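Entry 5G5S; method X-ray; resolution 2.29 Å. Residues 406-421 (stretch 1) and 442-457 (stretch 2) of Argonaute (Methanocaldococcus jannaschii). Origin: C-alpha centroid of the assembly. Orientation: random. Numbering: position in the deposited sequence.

Stretch 1 (406-421) YFSTDDIRGIIKEIKS
Stretch 2 442-457: DYYEILKKQLFDLKII

Stretch 1 leaves a strand at Tyr406 and Phe407, passes through a loop, and forms a helix from Ile412 to about Lys420. In stretch 2 a helix covers roughly Asp442 to Phe452. A type I turn from Phe452 to Lys455 then leads into a strand at Ile456 and Ile457. The helices run in nearly the same direction, crossing at -26° with axes 10.3 Å apart at closest. Helical phi/psi values lie near -65/-40; Phe407 is extended at -145/161, and Lys455 is left-handed at 66/23. The CA atoms of Thr409 and Tyr443 are 5.7 Å apart, those of Ile412 and Leu447 6.2 Å, those of Ile416 and Leu451 7.0 Å, and those of Lys420 and Leu454 6.6 Å.

No hydrogen bond joins the modelled atoms of the two stretches; packing is mainly apolar. Phe407 (chi1 p) receives Leu447 CD2 over one ring face, 3.9 Å from the ring centroid. Its CZ meets Tyr444 CE1 at 3.5 Å, rim to rim, with the planes at 87°. Thr409 (p) sets CG2 over a face of the Tyr444 ring (chi1 m), 4.2 Å from the centroid. Its O lies over a face of the Tyr443 ring, 3.4 Å from Tyr443 CD1.

Ile412 (m, m) is a knob among Tyr443, Ile446, Leu447 and Gln450. Its CG2 lies 3.8 Å from both Ile446 CG2 and Leu447 CD1. Leu447 (t, p) also brings CD1 to 3.7 Å from Ile415 CG2 and 3.8 Å from Ile416 CD1, so one methyl meets three isoleucines.

Ile416 (m, m) places CD1 3.7 Å from Leu451 CD1. Gln450 OE1 approaches Ile412 CG2 at 3.3 Å and Ile416 CG1 at 3.4 Å. Beyond the helix, Leu454 CD2 packs 3.8 Å from Ile419 CG2 and 3.5 Å from Lys420 N.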

ATOM      1  N   TYR A 406     -17.303 -30.078  -0.724  1.00107.76           N
ATOM      2  CA  TYR A 406     -17.844 -29.135  -1.700  1.00106.81           C
ATOM      3  C   TYR A 406     -18.463 -27.940  -0.981  1.00108.29           C
ATOM      4  O   TYR A 406     -18.968 -28.091   0.135  1.00109.80           O
ATOM      5  CB  TYR A 406     -18.896 -29.790  -2.603  1.00113.26           C
ATOM      6  CG  TYR A 406     -18.337 -30.661  -3.706  1.00116.61           C
ATOM      7  CD1 TYR A 406     -17.652 -30.102  -4.783  1.00115.67           C
ATOM      8  CD2 TYR A 406     -18.583 -32.031  -3.731  1.00122.10           C
ATOM      9  CE1 TYR A 406     -17.162 -30.896  -5.819  1.00117.70           C
ATOM     10  CE2 TYR A 406     -18.113 -32.833  -4.770  1.00124.51           C
ATOM     11  CZ  TYR A 406     -17.397 -32.262  -5.809  1.00130.43           C
ATOM     12  OH  TYR A 406     -16.933 -33.051  -6.834  1.00134.69           O
ATOM     13  N   PHE A 407     -18.427 -26.757  -1.624  1.00100.68           N
ATOM     14  CA  PHE A 407     -19.000 -25.526  -1.080  1.00 99.24           C
ATOM     15  C   PHE A 407     -19.600 -24.642  -2.184  1.00104.55           C
ATOM     16  O   PHE A 407     -19.242 -24.776  -3.359  1.00103.99           O
ATOM     17  CB  PHE A 407     -17.947 -24.739  -0.255  1.00 96.08           C
ATOM     18  CG  PHE A 407     -16.890 -24.003  -1.052  1.00 92.46           C
ATOM     19  CD1 PHE A 407     -15.701 -24.627  -1.406  1.00 91.47           C
ATOM     20  CD2 PHE A 407     -17.081 -22.679  -1.438  1.00 93.84           C
ATOM     21  CE1 PHE A 407     -14.726 -23.946  -2.143  1.00 90.92           C
ATOM     22  CE2 PHE A 407     -16.115 -22.005  -2.194  1.00 91.06           C
ATOM     23  CZ  PHE A 407     -14.942 -22.642  -2.537  1.00 87.55           C
ATOM     24  N   SER A 408     -20.473 -23.704  -1.784  1.00102.22           N
ATOM     25  CA  SER A 408     -21.089 -22.714  -2.668  1.00102.77           C
ATOM     26  C   SER A 408     -20.745 -21.308  -2.145  1.00104.30           C
ATOM     27  O   SER A 408     -20.716 -21.103  -0.929  1.00103.50           O
ATOM     28  CB  SER A 408     -22.601 -22.911  -2.711  1.00109.79           C
ATOM     29  OG  SER A 408     -23.241 -21.926  -3.506  1.00116.12           O
ATOM     30  N   THR A 409     -20.489 -20.345  -3.056  1.00 99.40           N
ATOM     31  CA  THR A 409     -20.167 -18.959  -2.673  1.00 96.78           C
ATOM     32  C   THR A 409     -21.393 -18.231  -2.146  1.00105.11           C
ATOM     33  O   THR A 409     -21.258 -17.247  -1.411  1.00102.78           O
ATOM     34  CB  THR A 409     -19.473 -18.194  -3.801  1.00 99.84           C
ATOM     35  OG1 THR A 409     -20.270 -18.247  -4.988  1.00101.52           O
ATOM     36  CG2 THR A 409     -18.047 -18.673  -4.047  1.00 92.02           C
ATOM     37  N   ASP A 410     -22.590 -18.743  -2.500  1.00107.59           N
ATOM     38  CA  ASP A 410     -23.889 -18.242  -2.061  1.00112.12           C
ATOM     39  C   ASP A 410     -24.138 -18.576  -0.583  1.00117.80           C
ATOM     40  O   ASP A 410     -24.870 -17.839   0.081  1.00119.48           O
ATOM     41  CB  ASP A 410     -25.012 -18.801  -2.952  1.00119.09           C
ATOM     42  CG  ASP A 410     -25.173 -18.133  -4.313  1.00129.44           C
ATOM     43  OD1 ASP A 410     -24.394 -17.197  -4.619  1.00125.03           O
ATOM     44  OD2 ASP A 410     -26.095 -18.532  -5.062  1.00142.46           O
ATOM     45  N   ASP A 411     -23.533 -19.677  -0.068  1.00113.99           N
ATOM     46  CA  ASP A 411     -23.646 -20.064   1.343  1.00115.17           C
ATOM     47  C   ASP A 411     -22.303 -20.444   2.002  1.00115.69           C
ATOM     48  O   ASP A 411     -22.015 -21.625   2.219  1.00115.91           O
ATOM     49  CB  ASP A 411     -24.808 -21.051   1.625  1.00122.58           C
ATOM     50  CG  ASP A 411     -24.538 -22.522   1.343  1.00135.53           C
ATOM     51  OD1 ASP A 411     -24.226 -22.857   0.183  1.00136.67           O
ATOM     52  OD2 ASP A 411     -24.639 -23.338   2.289  1.00141.01           O
ATOM     53  N   ILE A 412     -21.474 -19.415   2.305  1.00108.74           N
ATOM     54  CA  ILE A 412     -20.177 -19.591   2.975  1.00104.46           C
ATOM     55  C   ILE A 412     -20.424 -20.098   4.406  1.00110.43           C
ATOM     56  O   ILE A 412     -19.774 -21.058   4.827  1.00109.11           O
ATOM     57  CB  ILE A 412     -19.276 -18.305   2.915  1.00103.29           C
ATOM     58  CG1 ILE A 412     -18.885 -17.905   1.458  1.00101.60           C
ATOM     59  CG2 ILE A 412     -18.036 -18.413   3.812  1.00100.56           C
ATOM     60  CD1 ILE A 412     -18.024 -18.930   0.611  1.00102.60           C
ATOM     61  N   ARG A 413     -21.416 -19.493   5.111  1.00110.16           N
ATOM     62  CA  ARG A 413     -21.839 -19.836   6.476  1.00113.13           C
ATOM     63  C   ARG A 413     -22.220 -21.314   6.633  1.00120.93           C
ATOM     64  O   ARG A 413     -21.976 -21.889   7.694  1.00121.92           O
ATOM     65  CB  ARG A 413     -22.996 -18.933   6.934  1.00116.73           C
ATOM     66  N   GLY A 414     -22.792 -21.902   5.576  1.00119.26           N
ATOM     67  CA  GLY A 414     -23.187 -23.307   5.521  1.00122.53           C
ATOM     68  C   GLY A 414     -22.018 -24.259   5.680  1.00124.50           C
ATOM     69  O   GLY A 414     -22.041 -25.118   6.565  1.00126.27           O
ATOM     70  N   ILE A 415     -20.968 -24.094   4.845  1.00117.41           N
ATOM     71  CA  ILE A 415     -19.759 -24.925   4.899  1.00115.21           C
ATOM     72  C   ILE A 415     -18.898 -24.672   6.158  1.00116.62           C
ATOM     73  O   ILE A 415     -18.222 -25.592   6.607  1.00116.85           O
ATOM     74  CB  ILE A 415     -18.965 -24.939   3.554  1.00115.30           C
ATOM     75  CG1 ILE A 415     -18.537 -26.373   3.100  1.00117.63           C
ATOM     76  CG2 ILE A 415     -17.862 -23.890   3.465  1.00109.33           C
ATOM     77  CD1 ILE A 415     -17.380 -27.120   3.866  1.00124.50           C
ATOM     78  N   ILE A 416     -18.956 -23.447   6.740  1.00110.91           N
ATOM     79  CA  ILE A 416     -18.238 -23.095   7.979  1.00109.03           C
ATOM     80  C   ILE A 416     -18.832 -23.904   9.159  1.00117.54           C
ATOM     81  O   ILE A 416     -18.075 -24.414   9.990  1.00117.09           O
ATOM     82  CB  ILE A 416     -18.200 -21.543   8.234  1.00109.57           C
ATOM     83  CG1 ILE A 416     -17.470 -20.761   7.106  1.00105.03           C
ATOM     84  CG2 ILE A 416     -17.652 -21.166   9.628  1.00109.72           C
ATOM     85  CD1 ILE A 416     -15.960 -21.063   6.881  1.00103.53           C
ATOM     86  N   LYS A 417     -20.176 -24.073   9.184  1.00118.50           N
ATOM     87  CA  LYS A 417     -20.904 -24.844  10.204  1.00123.36           C
ATOM     88  C   LYS A 417     -20.562 -26.341  10.144  1.00129.53           C
ATOM     89  O   LYS A 417     -20.605 -27.020  11.170  1.00132.94           O
ATOM     90  CB  LYS A 417     -22.418 -24.628  10.071  1.00130.00           C
ATOM     91  N   GLU A 418     -20.207 -26.840   8.942  1.00124.16           N
ATOM     92  CA  GLU A 418     -19.807 -28.223   8.683  1.00125.39           C
ATOM     93  C   GLU A 418     -18.382 -28.489   9.214  1.00126.84           C
ATOM     94  O   GLU A 418     -18.135 -29.566   9.761  1.00129.57           O
ATOM     95  CB  GLU A 418     -19.887 -28.512   7.175  1.00125.55           C
ATOM     96  CG  GLU A 418     -19.972 -29.985   6.812  1.00140.59           C
ATOM     97  CD  GLU A 418     -20.257 -30.268   5.348  1.00164.74           C
ATOM     98  OE1 GLU A 418     -21.127 -29.584   4.763  1.00161.72           O
ATOM     99  OE2 GLU A 418     -19.635 -31.204   4.796  1.00159.65           O
ATOM    100  N   ILE A 419     -17.453 -27.507   9.048  1.00117.78           N
ATOM    101  CA  ILE A 419     -16.053 -27.593   9.498  1.00114.87           C
ATOM    102  C   ILE A 419     -15.959 -27.467  11.029  1.00121.76           C
ATOM    103  O   ILE A 419     -15.248 -28.260  11.652  1.00122.18           O
ATOM    104  CB  ILE A 419     -15.125 -26.547   8.791  1.00112.20           C
ATOM    105  CG1 ILE A 419     -15.295 -26.503   7.246  1.00110.94           C
ATOM    106  CG2 ILE A 419     -13.649 -26.688   9.221  1.00110.35           C
ATOM    107  CD1 ILE A 419     -14.511 -27.521   6.391  1.00121.04           C
ATOM    108  N   LYS A 420     -16.646 -26.447  11.616  1.00120.34           N
ATOM    109  CA  LYS A 420     -16.676 -26.124  13.053  1.00123.34           C
ATOM    110  C   LYS A 420     -17.091 -27.305  13.931  1.00136.08           C
ATOM    111  O   LYS A 420     -16.589 -27.437  15.051  1.00136.86           O
ATOM    112  CB  LYS A 420     -17.558 -24.888  13.321  1.00125.86           C
ATOM    113  CG  LYS A 420     -17.366 -24.258  14.700  1.00135.76           C
ATOM    114  CD  LYS A 420     -17.894 -22.829  14.761  1.00140.95           C
ATOM    115  CE  LYS A 420     -18.102 -22.339  16.178  1.00153.05           C
ATOM    116  NZ  LYS A 420     -16.827 -22.199  16.935  1.00158.98           N
ATOM    117  N   SER A 421     -17.968 -28.184  13.393  1.00138.88           N
ATOM    118  CA  SER A 421     -18.465 -29.406  14.031  1.00146.39           C
ATOM    119  C   SER A 421     -17.306 -30.326  14.455  1.00152.92           C
ATOM    120  O   SER A 421     -17.456 -31.109  15.404  1.00157.80           O
ATOM    121  CB  SER A 421     -19.416 -30.143  13.095  1.00153.72           C
ATOM    122  OG  SER A 421     -20.473 -29.299  12.666  1.00164.10           O
ATOM    123  N   ASP A 442     -14.625 -12.170  -3.944  1.00 80.92           N
ATOM    124  CA  ASP A 442     -14.508 -11.730  -2.557  1.00 78.46           C
ATOM    125  C   ASP A 442     -15.105 -12.749  -1.578  1.00 80.70           C
ATOM    126  O   ASP A 442     -14.691 -12.774  -0.419  1.00 78.17           O
ATOM    127  CB  ASP A 442     -15.121 -10.332  -2.371  1.00 82.36           C
ATOM    128  CG  ASP A 442     -14.240  -9.196  -2.877  1.00 93.34           C
ATOM    129  OD1 ASP A 442     -12.990  -9.323  -2.795  1.00 90.75           O
ATOM    130  OD2 ASP A 442     -14.794  -8.167  -3.318  1.00101.97           O
ATOM    131  N   TYR A 443     -16.045 -13.612  -2.052  1.00 79.12           N
ATOM    132  CA  TYR A 443     -16.642 -14.682  -1.251  1.00 79.84           C
ATOM    133  C   TYR A 443     -15.577 -15.723  -0.890  1.00 81.87           C
ATOM    134  O   TYR A 443     -15.644 -16.309   0.186  1.00 81.79           O
ATOM    135  CB  TYR A 443     -17.838 -15.338  -1.965  1.00 84.98           C
ATOM    136  CG  TYR A 443     -19.128 -14.541  -1.924  1.00 90.15           C
ATOM    137  CD1 TYR A 443     -19.770 -14.274  -0.717  1.00 93.17           C
ATOM    138  CD2 TYR A 443     -19.751 -14.126  -3.098  1.00 93.90           C
ATOM    139  CE1 TYR A 443     -20.968 -13.561  -0.676  1.00 98.70           C
ATOM    140  CE2 TYR A 443     -20.957 -13.425  -3.071  1.00 99.12           C
ATOM    141  CZ  TYR A 443     -21.567 -13.149  -1.857  1.00109.72           C
ATOM    142  OH  TYR A 443     -22.757 -12.456  -1.827  1.00116.34           O
ATOM    143  N   TYR A 444     -14.565 -15.910  -1.765  1.00 77.83           N
ATOM    144  CA  TYR A 444     -13.428 -16.802  -1.512  1.00 75.28           C
ATOM    145  C   TYR A 444     -12.558 -16.240  -0.392  1.00 76.04           C
ATOM    146  O   TYR A 444     -12.037 -17.005   0.420  1.00 74.03           O
ATOM    147  CB  TYR A 444     -12.595 -17.036  -2.784  1.00 75.21           C
ATOM    148  CG  TYR A 444     -13.301 -17.838  -3.863  1.00 78.86           C
ATOM    149  CD1 TYR A 444     -13.836 -19.096  -3.590  1.00 82.92           C
ATOM    150  CD2 TYR A 444     -13.355 -17.378  -5.176  1.00 80.18           C
ATOM    151  CE1 TYR A 444     -14.472 -19.843  -4.584  1.00 87.10           C
ATOM    152  CE2 TYR A 444     -13.960 -18.129  -6.183  1.00 83.65           C
ATOM    153  CZ  TYR A 444     -14.530 -19.354  -5.879  1.00 91.90           C
ATOM    154  OH  TYR A 444     -15.132 -20.094  -6.860  1.00 93.94           O
ATOM    155  N   GLU A 445     -12.436 -14.896  -0.330  1.00 73.15           N
ATOM    156  CA  GLU A 445     -11.697 -14.178   0.718  1.00 70.86           C
ATOM    157  C   GLU A 445     -12.492 -14.254   2.038  1.00 76.89           C
ATOM    158  O   GLU A 445     -11.892 -14.344   3.113  1.00 74.98           O
ATOM    159  CB  GLU A 445     -11.443 -12.711   0.308  1.00 71.47           C
ATOM    160  CG  GLU A 445     -10.477 -12.521  -0.857  1.00 77.09           C
ATOM    161  CD  GLU A 445      -9.064 -13.023  -0.633  1.00 92.30           C
ATOM    162  OE1 GLU A 445      -8.500 -12.780   0.461  1.00 84.27           O
ATOM    163  OE2 GLU A 445      -8.523 -13.674  -1.555  1.00 91.51           O
ATOM    164  N   ILE A 446     -13.849 -14.240   1.942  1.00 76.85           N
ATOM    165  CA  ILE A 446     -14.758 -14.400   3.089  1.00 79.62           C
ATOM    166  C   ILE A 446     -14.536 -15.788   3.681  1.00 82.65           C
ATOM    167  O   ILE A 446     -14.430 -15.914   4.899  1.00 82.51           O
ATOM    168  CB  ILE A 446     -16.255 -14.117   2.718  1.00 86.86           C
ATOM    169  CG1 ILE A 446     -16.506 -12.617   2.457  1.00 88.06           C
ATOM    170  CG2 ILE A 446     -17.259 -14.673   3.746  1.00 90.87           C
ATOM    171  CD1 ILE A 446     -15.995 -11.670   3.563  1.00100.62           C
ATOM    172  N   LEU A 447     -14.403 -16.810   2.806  1.00 79.26           N
ATOM    173  CA  LEU A 447     -14.150 -18.194   3.197  1.00 79.32           C
ATOM    174  C   LEU A 447     -12.832 -18.332   3.957  1.00 79.62           C
ATOM    175  O   LEU A 447     -12.825 -18.941   5.013  1.00 80.82           O
ATOM    176  CB  LEU A 447     -14.217 -19.159   1.989  1.00 80.01           C
ATOM    177  CG  LEU A 447     -14.195 -20.673   2.318  1.00 85.84           C
ATOM    178  CD1 LEU A 447     -15.444 -21.099   3.066  1.00 89.63           C
ATOM    179  CD2 LEU A 447     -14.024 -21.510   1.067  1.00 87.25           C
ATOM    180  N   LYS A 448     -11.743 -17.726   3.460  1.00 73.58           N
ATOM    181  CA  LYS A 448     -10.424 -17.772   4.109  1.00 70.19           C
ATOM    182  C   LYS A 448     -10.422 -17.185   5.522  1.00 72.92           C
ATOM    183  O   LYS A 448      -9.870 -17.791   6.448  1.00 72.70           O
ATOM    184  CB  LYS A 448      -9.373 -17.066   3.260  1.00 68.10           C
ATOM    185  CG  LYS A 448      -9.044 -17.798   1.974  1.00 72.27           C
ATOM    186  CD  LYS A 448      -7.684 -17.372   1.421  1.00 75.36           C
ATOM    187  CE  LYS A 448      -7.650 -15.980   0.846  1.00 73.98           C
ATOM    188  NZ  LYS A 448      -6.357 -15.723   0.158  1.00 84.89           N
ATOM    189  N   LYS A 449     -11.025 -15.998   5.659  1.00 68.57           N
ATOM    190  CA  LYS A 449     -11.146 -15.237   6.893  1.00 69.22           C
ATOM    191  C   LYS A 449     -11.879 -16.045   7.975  1.00 76.80           C
ATOM    192  O   LYS A 449     -11.327 -16.247   9.056  1.00 75.89           O
ATOM    193  CB  LYS A 449     -11.835 -13.894   6.601  1.00 70.92           C
ATOM    194  CG  LYS A 449     -11.980 -12.966   7.792  1.00 72.56           C
ATOM    195  CD  LYS A 449     -12.595 -11.652   7.364  1.00 83.35           C
ATOM    196  CE  LYS A 449     -14.104 -11.633   7.366  1.00 92.09           C
ATOM    197  NZ  LYS A 449     -14.635 -10.489   6.575  1.00 99.50           N
ATOM    198  N   GLN A 450     -13.093 -16.524   7.658  1.00 78.37           N
ATOM    199  CA  GLN A 450     -13.954 -17.333   8.532  1.00 83.19           C
ATOM    200  C   GLN A 450     -13.345 -18.694   8.876  1.00 88.59           C
ATOM    201  O   GLN A 450     -13.639 -19.242   9.938  1.00 91.74           O
ATOM    202  CB  GLN A 450     -15.356 -17.508   7.922  1.00 87.66           C
ATOM    203  CG  GLN A 450     -16.199 -16.232   7.935  1.00108.53           C
ATOM    204  CD  GLN A 450     -17.671 -16.487   7.709  1.00132.36           C
ATOM    205  OE1 GLN A 450     -18.078 -17.376   6.951  1.00129.23           O
ATOM    206  NE2 GLN A 450     -18.508 -15.685   8.352  1.00127.55           N
ATOM    207  N   LEU A 451     -12.526 -19.239   7.960  1.00 83.06           N
ATOM    208  CA  LEU A 451     -11.791 -20.495   8.107  1.00 83.31           C
ATOM    209  C   LEU A 451     -10.707 -20.290   9.169  1.00 86.38           C
ATOM    210  O   LEU A 451     -10.530 -21.158  10.017  1.00 88.66           O
ATOM    211  CB  LEU A 451     -11.138 -20.862   6.759  1.00 81.20           C
ATOM    212  CG  LEU A 451     -11.378 -22.242   6.133  1.00 87.60           C
ATOM    213  CD1 LEU A 451     -12.762 -22.775   6.402  1.00 91.43           C
ATOM    214  CD2 LEU A 451     -11.128 -22.190   4.644  1.00 87.65           C
ATOM    215  N   PHE A 452     -10.004 -19.131   9.139  1.00 79.47           N
ATOM    216  CA  PHE A 452      -8.960 -18.798  10.116  1.00 77.88           C
ATOM    217  C   PHE A 452      -9.491 -18.593  11.551  1.00 86.13           C
ATOM    218  O   PHE A 452      -8.762 -18.860  12.512  1.00 86.70           O
ATOM    219  CB  PHE A 452      -8.083 -17.626   9.650  1.00 75.29           C
ATOM    220  CG  PHE A 452      -6.937 -17.369  10.598  1.00 75.41           C
ATOM    221  CD1 PHE A 452      -5.831 -18.209  10.618  1.00 77.96           C
ATOM    222  CD2 PHE A 452      -7.015 -16.356  11.550  1.00 77.25           C
ATOM    223  CE1 PHE A 452      -4.809 -18.019  11.547  1.00 79.45           C
ATOM    224  CE2 PHE A 452      -6.016 -16.197  12.509  1.00 80.35           C
ATOM    225  CZ  PHE A 452      -4.909 -17.016  12.489  1.00 78.63           C
ATOM    226  N   ASP A 453     -10.752 -18.139  11.694  1.00 85.52           N
ATOM    227  CA  ASP A 453     -11.410 -17.967  12.989  1.00 89.69           C
ATOM    228  C   ASP A 453     -11.553 -19.329  13.701  1.00 96.18           C
ATOM    229  O   ASP A 453     -11.664 -19.374  14.926  1.00 98.40           O
ATOM    230  CB  ASP A 453     -12.797 -17.332  12.802  1.00 94.08           C
ATOM    231  CG  ASP A 453     -12.826 -15.815  12.793  1.00104.52           C
ATOM    232  OD1 ASP A 453     -11.793 -15.194  13.144  1.00102.40           O
ATOM    233  OD2 ASP A 453     -13.901 -15.248  12.498  1.00113.88           O
ATOM    234  N   LEU A 454     -11.530 -20.422  12.905  1.00 92.80           N
ATOM    235  CA  LEU A 454     -11.596 -21.840  13.280  1.00 95.90           C
ATOM    236  C   LEU A 454     -10.162 -22.455  13.316  1.00 97.85           C
ATOM    237  O   LEU A 454     -10.025 -23.678  13.349  1.00 99.36           O
ATOM    238  CB  LEU A 454     -12.434 -22.576  12.205  1.00 96.93           C
ATOM    239  CG  LEU A 454     -13.941 -22.760  12.414  1.00106.08           C
ATOM    240  CD1 LEU A 454     -14.709 -21.445  12.288  1.00105.82           C
ATOM    241  CD2 LEU A 454     -14.488 -23.700  11.382  1.00109.37           C
ATOM    242  N   LYS A 455      -9.104 -21.600  13.281  1.00 91.38           N
ATOM    243  CA  LYS A 455      -7.675 -21.971  13.269  1.00 89.69           C
ATOM    244  C   LYS A 455      -7.218 -22.724  11.986  1.00 92.76           C
ATOM    245  O   LYS A 455      -6.204 -23.431  12.007  1.00 93.22           O
ATOM    246  CB  LYS A 455      -7.245 -22.688  14.572  1.00 94.98           C
ATOM    247  N   ILE A 456      -7.955 -22.545  10.869  1.00 87.40           N
ATOM    248  CA  ILE A 456      -7.640 -23.181   9.584  1.00 85.71           C
ATOM    249  C   ILE A 456      -6.980 -22.158   8.658  1.00 85.50           C
ATOM    250  O   ILE A 456      -7.646 -21.232   8.191  1.00 84.63           O
ATOM    251  CB  ILE A 456      -8.873 -23.862   8.884  1.00 90.41           C
ATOM    252  CG1 ILE A 456      -9.936 -24.475   9.853  1.00 95.73           C
ATOM    253  CG2 ILE A 456      -8.460 -24.809   7.755  1.00 89.55           C
ATOM    254  CD1 ILE A 456      -9.551 -25.686  10.711  1.00108.41           C
ATOM    255  N   ILE A 457      -5.672 -22.319   8.399  1.00 79.73           N
ATOM    256  CA  ILE A 457      -4.926 -21.457   7.464  1.00 75.07           C
ATOM    257  C   ILE A 457      -5.329 -21.962   6.069  1.00 79.33           C
ATOM    258  O   ILE A 457      -5.494 -23.169   5.890  1.00 81.04           O
ATOM    259  CB  ILE A 457      -3.392 -21.500   7.719  1.00 75.89           C
ATOM    260  CG1 ILE A 457      -3.063 -20.934   9.114  1.00 76.37           C
ATOM    261  CG2 ILE A 457      -2.604 -20.755   6.609  1.00 72.66           C
ATOM    262  CD1 ILE A 457      -1.743 -21.380   9.702  1.00 85.74           C
TER